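PDB 6ZHK: adenosylmethionine-8-amino-7-oxononanoate aminotransferase from Methanocaldococcus jannaschii, which probably catalyses the pyridoxal-phosphate-dependent transfer of an amino group from S-adenosylmethionine to 8-amino-7-oxononanoate, a step of biotin biosynthesis. Local coordinates for residues K147-G161 against P177-Y189. Numbering follows the deposited sequence.
Sequences KFISVKEGYHGDTVG and PLLFKGYHANPPY
Phe148 lays its ring over bare backbone: Gly182 CA sits 3.8 Å from the ring centroid, a CH-pi contact made possible by the absence of a side chain. The Phe148 first torsion (64°) sets CG between the backbone N and the carbonyl carbon, turning the ring across the backbone of 177-189. Its rim then points at the face of His184 in an offset edge-to-face pair (planes at 79°), while Phe148 CD1 meets Phe180 CE1 at 3.6 Å. The imidazole is itself anchored, as His184 NE2 is hydrogen-bonded to Gly166 O.

The contact exemplifies a parallel sheet edge joined by backbone hydrogen bonds and covered by side chains. Tyr183 N donates to Phe148 O and Ser150 N to Tyr183 O, both at 2.9 Å; Ala185 N to Ser150 O and Lys152 N to Ala185 O continue the series. Beyond the strands, Tyr189 OH donates to the syn lone pair of Glu153 OE1 (2.6 Å), and extended Lys152 runs alongside Asn186, Lys152 NZ donating a hydrogen bond to Asn186 OD1 (3.1 Å).

The loop after strand 147-151 carries Tyr155, a predicted substrate-binding residue, and His156, hydrogen-bonded to Asp268, predicted to bind the cofactor. The two parallel strands and linking helices 160-165 and 169-172 make a beta-alpha-beta unit. Phe148 and Phe180 pack on Val165 of helix 160-165, whereas Ile149, Val151 and Ala185 face helix 211-224; strand 183-185 is outermost, and 147-151 is flanked by 228-234.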
# COMPACT_ATOMS: atom_id res chain seq x y z
N LYS A 147 -23.06 -2.45 6.70
CA LYS A 147 -22.63 -3.83 6.60
C LYS A 147 -22.32 -4.15 5.14
O LYS A 147 -22.49 -3.32 4.25
CB LYS A 147 -23.67 -4.78 7.22
CG LYS A 147 -23.73 -4.71 8.76
CD LYS A 147 -24.64 -5.75 9.38
CE LYS A 147 -24.38 -6.02 10.85
NZ LYS A 147 -24.40 -4.77 11.65
N PHE A 148 -21.73 -5.33 4.94
CA PHE A 148 -21.40 -5.73 3.59
C PHE A 148 -21.79 -7.20 3.44
O PHE A 148 -22.05 -7.87 4.42
CB PHE A 148 -19.91 -5.58 3.35
CG PHE A 148 -19.14 -6.49 4.24
CD1 PHE A 148 -18.74 -6.07 5.50
CD2 PHE A 148 -18.88 -7.80 3.85
CE1 PHE A 148 -18.10 -6.95 6.35
CE2 PHE A 148 -18.22 -8.68 4.68
CZ PHE A 148 -17.83 -8.24 5.94
N ILE A 149 -21.81 -7.65 2.20
CA ILE A 149 -21.97 -9.05 1.91
C ILE A 149 -20.76 -9.52 1.10
O ILE A 149 -20.35 -8.88 0.11
CB ILE A 149 -23.24 -9.26 1.05
CG1 ILE A 149 -24.50 -9.05 1.89
CG2 ILE A 149 -23.20 -10.70 0.53
CD1 ILE A 149 -25.81 -9.00 1.08
N SER A 150 -20.23 -10.66 1.49
CA SER A 150 -19.16 -11.27 0.71
C SER A 150 -19.33 -12.80 0.82
O SER A 150 -20.45 -13.27 1.07
CB SER A 150 -17.87 -10.77 1.27
OG SER A 150 -16.79 -11.25 0.49
N VAL A 151 -18.24 -13.56 0.61
CA VAL A 151 -18.28 -15.02 0.69
C VAL A 151 -17.22 -15.55 1.62
O VAL A 151 -16.16 -14.97 1.78
CB VAL A 151 -18.17 -15.70 -0.69
CG1 VAL A 151 -19.43 -15.46 -1.51
CG2 VAL A 151 -16.91 -15.32 -1.47
N LYS A 152 -17.56 -16.68 2.27
CA LYS A 152 -16.58 -17.39 3.06
C LYS A 152 -15.43 -17.84 2.14
O LYS A 152 -15.68 -18.22 0.98
CB LYS A 152 -17.24 -18.60 3.71
CG LYS A 152 -18.22 -18.28 4.84
CD LYS A 152 -19.06 -19.51 5.20
CE LYS A 152 -20.41 -19.12 5.78
NZ LYS A 152 -20.98 -20.19 6.64
N GLU A 153 -14.22 -17.75 2.68
CA GLU A 153 -12.99 -18.16 2.00
C GLU A 153 -12.58 -17.14 0.95
O GLU A 153 -11.55 -17.35 0.30
CB GLU A 153 -13.12 -19.52 1.28
CG GLU A 153 -13.26 -20.76 2.18
CD GLU A 153 -13.61 -22.08 1.46
OE1 GLU A 153 -13.52 -22.16 0.19
OE2 GLU A 153 -14.03 -23.03 2.15
N GLY A 154 -13.33 -16.06 0.73
CA GLY A 154 -12.85 -15.04 -0.20
C GLY A 154 -11.65 -14.29 0.40
O GLY A 154 -11.46 -14.29 1.61
N TYR A 155 -10.87 -13.61 -0.45
CA TYR A 155 -9.65 -12.98 0.04
C TYR A 155 -9.47 -11.68 -0.76
O TYR A 155 -9.59 -11.71 -1.97
CB TYR A 155 -8.45 -13.90 -0.21
CG TYR A 155 -7.15 -13.24 0.20
CD1 TYR A 155 -6.73 -13.24 1.52
CD2 TYR A 155 -6.34 -12.61 -0.75
CE1 TYR A 155 -5.59 -12.56 1.93
CE2 TYR A 155 -5.16 -11.98 -0.38
CZ TYR A 155 -4.81 -11.96 0.96
OH TYR A 155 -3.65 -11.33 1.31
N HIS A 156 -9.17 -10.57 -0.04
CA HIS A 156 -9.07 -9.24 -0.61
C HIS A 156 -7.83 -8.51 -0.10
O HIS A 156 -7.61 -7.37 -0.50
CB HIS A 156 -10.38 -8.47 -0.32
CG HIS A 156 -11.51 -9.09 -1.09
ND1 HIS A 156 -11.54 -9.11 -2.46
CD2 HIS A 156 -12.59 -9.76 -0.70
CE1 HIS A 156 -12.58 -9.80 -2.89
NE2 HIS A 156 -13.28 -10.14 -1.84
N GLY A 157 -7.00 -9.20 0.70
CA GLY A 157 -5.81 -8.57 1.22
C GLY A 157 -5.77 -8.62 2.74
O GLY A 157 -6.71 -9.13 3.38
N ASP A 158 -4.76 -7.95 3.31
CA ASP A 158 -4.47 -8.20 4.72
C ASP A 158 -4.58 -6.95 5.61
O ASP A 158 -4.36 -7.07 6.82
CB ASP A 158 -3.03 -8.70 4.90
CG ASP A 158 -2.74 -9.97 4.12
OD1 ASP A 158 -3.66 -10.79 4.01
OD2 ASP A 158 -1.66 -10.02 3.54
N THR A 159 -4.88 -5.75 5.05
CA THR A 159 -5.17 -4.63 5.94
C THR A 159 -6.56 -4.81 6.56
O THR A 159 -7.32 -5.69 6.18
CB THR A 159 -4.96 -3.31 5.19
OG1 THR A 159 -5.70 -3.45 3.97
CG2 THR A 159 -3.51 -3.11 4.83
N VAL A 160 -6.90 -3.98 7.54
CA VAL A 160 -8.09 -4.28 8.38
C VAL A 160 -9.38 -4.26 7.55
O VAL A 160 -10.25 -5.11 7.70
CB VAL A 160 -8.14 -3.33 9.58
CG1 VAL A 160 -9.47 -3.37 10.31
CG2 VAL A 160 -6.99 -3.69 10.53
N GLY A 161 -9.54 -3.25 6.70
CA GLY A 161 -10.70 -3.21 5.82
C GLY A 161 -10.78 -4.40 4.87
O GLY A 161 -11.87 -5.03 4.75
N PRO A 177 -11.87 -9.14 16.63
CA PRO A 177 -12.23 -7.93 17.39
C PRO A 177 -11.96 -6.60 16.68
O PRO A 177 -12.59 -5.59 16.99
CB PRO A 177 -11.33 -8.00 18.63
CG PRO A 177 -11.16 -9.50 18.78
CD PRO A 177 -10.94 -10.00 17.37
N LEU A 178 -11.07 -6.60 15.68
CA LEU A 178 -10.72 -5.36 15.00
C LEU A 178 -11.48 -5.21 13.68
O LEU A 178 -11.40 -4.16 13.04
CB LEU A 178 -9.24 -5.32 14.66
CG LEU A 178 -8.25 -5.58 15.79
CD1 LEU A 178 -6.83 -5.47 15.22
CD2 LEU A 178 -8.54 -4.62 16.94
N LEU A 179 -12.23 -6.23 13.30
CA LEU A 179 -12.84 -6.19 11.97
C LEU A 179 -14.28 -5.68 12.05
O LEU A 179 -14.98 -5.94 13.03
CB LEU A 179 -12.85 -7.60 11.41
CG LEU A 179 -11.51 -8.34 11.39
CD1 LEU A 179 -11.71 -9.72 10.70
CD2 LEU A 179 -10.47 -7.49 10.64
N PHE A 180 -14.72 -4.97 11.00
CA PHE A 180 -16.11 -4.53 10.99
C PHE A 180 -16.91 -5.69 10.40
O PHE A 180 -16.37 -6.47 9.63
CB PHE A 180 -16.32 -3.20 10.25
CG PHE A 180 -15.84 -3.18 8.82
CD1 PHE A 180 -16.61 -3.73 7.80
CD2 PHE A 180 -14.61 -2.62 8.50
CE1 PHE A 180 -16.18 -3.69 6.48
CE2 PHE A 180 -14.17 -2.61 7.19
CZ PHE A 180 -14.97 -3.11 6.17
N LYS A 181 -18.20 -5.81 10.79
CA LYS A 181 -18.90 -7.05 10.57
C LYS A 181 -19.86 -6.97 9.38
O LYS A 181 -20.38 -5.92 9.02
CB LYS A 181 -19.60 -7.48 11.88
CG LYS A 181 -18.69 -7.61 13.09
CD LYS A 181 -17.59 -8.64 12.82
CE LYS A 181 -16.68 -8.96 14.02
NZ LYS A 181 -16.02 -7.73 14.52
N GLY A 182 -20.20 -8.13 8.84
CA GLY A 182 -21.12 -8.18 7.70
C GLY A 182 -21.69 -9.59 7.58
O GLY A 182 -21.79 -10.29 8.57
N TYR A 183 -21.99 -10.01 6.35
CA TYR A 183 -22.59 -11.31 6.08
C TYR A 183 -21.74 -12.07 5.06
O TYR A 183 -21.30 -11.49 4.06
CB TYR A 183 -23.96 -11.10 5.44
CG TYR A 183 -24.84 -10.28 6.37
CD1 TYR A 183 -25.42 -10.88 7.48
CD2 TYR A 183 -25.05 -8.92 6.17
CE1 TYR A 183 -26.18 -10.15 8.38
CE2 TYR A 183 -25.83 -8.16 7.05
CZ TYR A 183 -26.41 -8.80 8.15
OH TYR A 183 -27.16 -8.16 9.09
N HIS A 184 -21.52 -13.37 5.29
CA HIS A 184 -20.74 -14.08 4.29
C HIS A 184 -21.58 -15.25 3.81
O HIS A 184 -21.97 -16.07 4.64
CB HIS A 184 -19.49 -14.67 4.93
CG HIS A 184 -18.45 -13.66 5.18
ND1 HIS A 184 -18.38 -12.98 6.38
CD2 HIS A 184 -17.46 -13.18 4.39
CE1 HIS A 184 -17.34 -12.15 6.33
NE2 HIS A 184 -16.78 -12.26 5.14
N ALA A 185 -21.87 -15.30 2.50
CA ALA A 185 -22.52 -16.46 1.94
C ALA A 185 -21.54 -17.64 1.88
O ALA A 185 -20.31 -17.48 2.01
CB ALA A 185 -23.04 -16.13 0.59
N ASN A 186 -22.09 -18.85 1.64
CA ASN A 186 -21.22 -19.99 1.51
C ASN A 186 -20.44 -19.88 0.21
O ASN A 186 -20.94 -19.30 -0.76
CB ASN A 186 -21.95 -21.34 1.55
CG ASN A 186 -22.51 -21.61 2.93
OD1 ASN A 186 -21.80 -21.47 3.93
ND2 ASN A 186 -23.78 -21.97 2.96
N PRO A 187 -19.22 -20.44 0.17
CA PRO A 187 -18.36 -20.32 -1.00
C PRO A 187 -19.17 -20.62 -2.25
O PRO A 187 -19.91 -21.60 -2.30
CB PRO A 187 -17.30 -21.40 -0.76
CG PRO A 187 -17.20 -21.47 0.75
CD PRO A 187 -18.63 -21.27 1.24
N PRO A 188 -19.06 -19.77 -3.30
CA PRO A 188 -19.90 -19.89 -4.49
C PRO A 188 -19.91 -21.26 -5.16
O PRO A 188 -20.87 -21.58 -5.88
CB PRO A 188 -19.30 -18.89 -5.48
CG PRO A 188 -18.51 -17.90 -4.62
CD PRO A 188 -18.10 -18.65 -3.37
N TYR A 189 -18.83 -22.04 -4.99
CA TYR A 189 -18.80 -23.38 -5.56
C TYR A 189 -19.77 -24.26 -4.74
O TYR A 189 -19.62 -25.47 -4.91
CB TYR A 189 -17.39 -24.00 -5.57
CG TYR A 189 -16.71 -24.09 -4.22
CD1 TYR A 189 -16.87 -25.20 -3.41
CD2 TYR A 189 -15.89 -23.06 -3.76
CE1 TYR A 189 -16.24 -25.27 -2.17
CE2 TYR A 189 -15.25 -23.11 -2.53
CZ TYR A 189 -15.44 -24.24 -1.73
OH TYR A 189 -14.86 -24.30 -0.50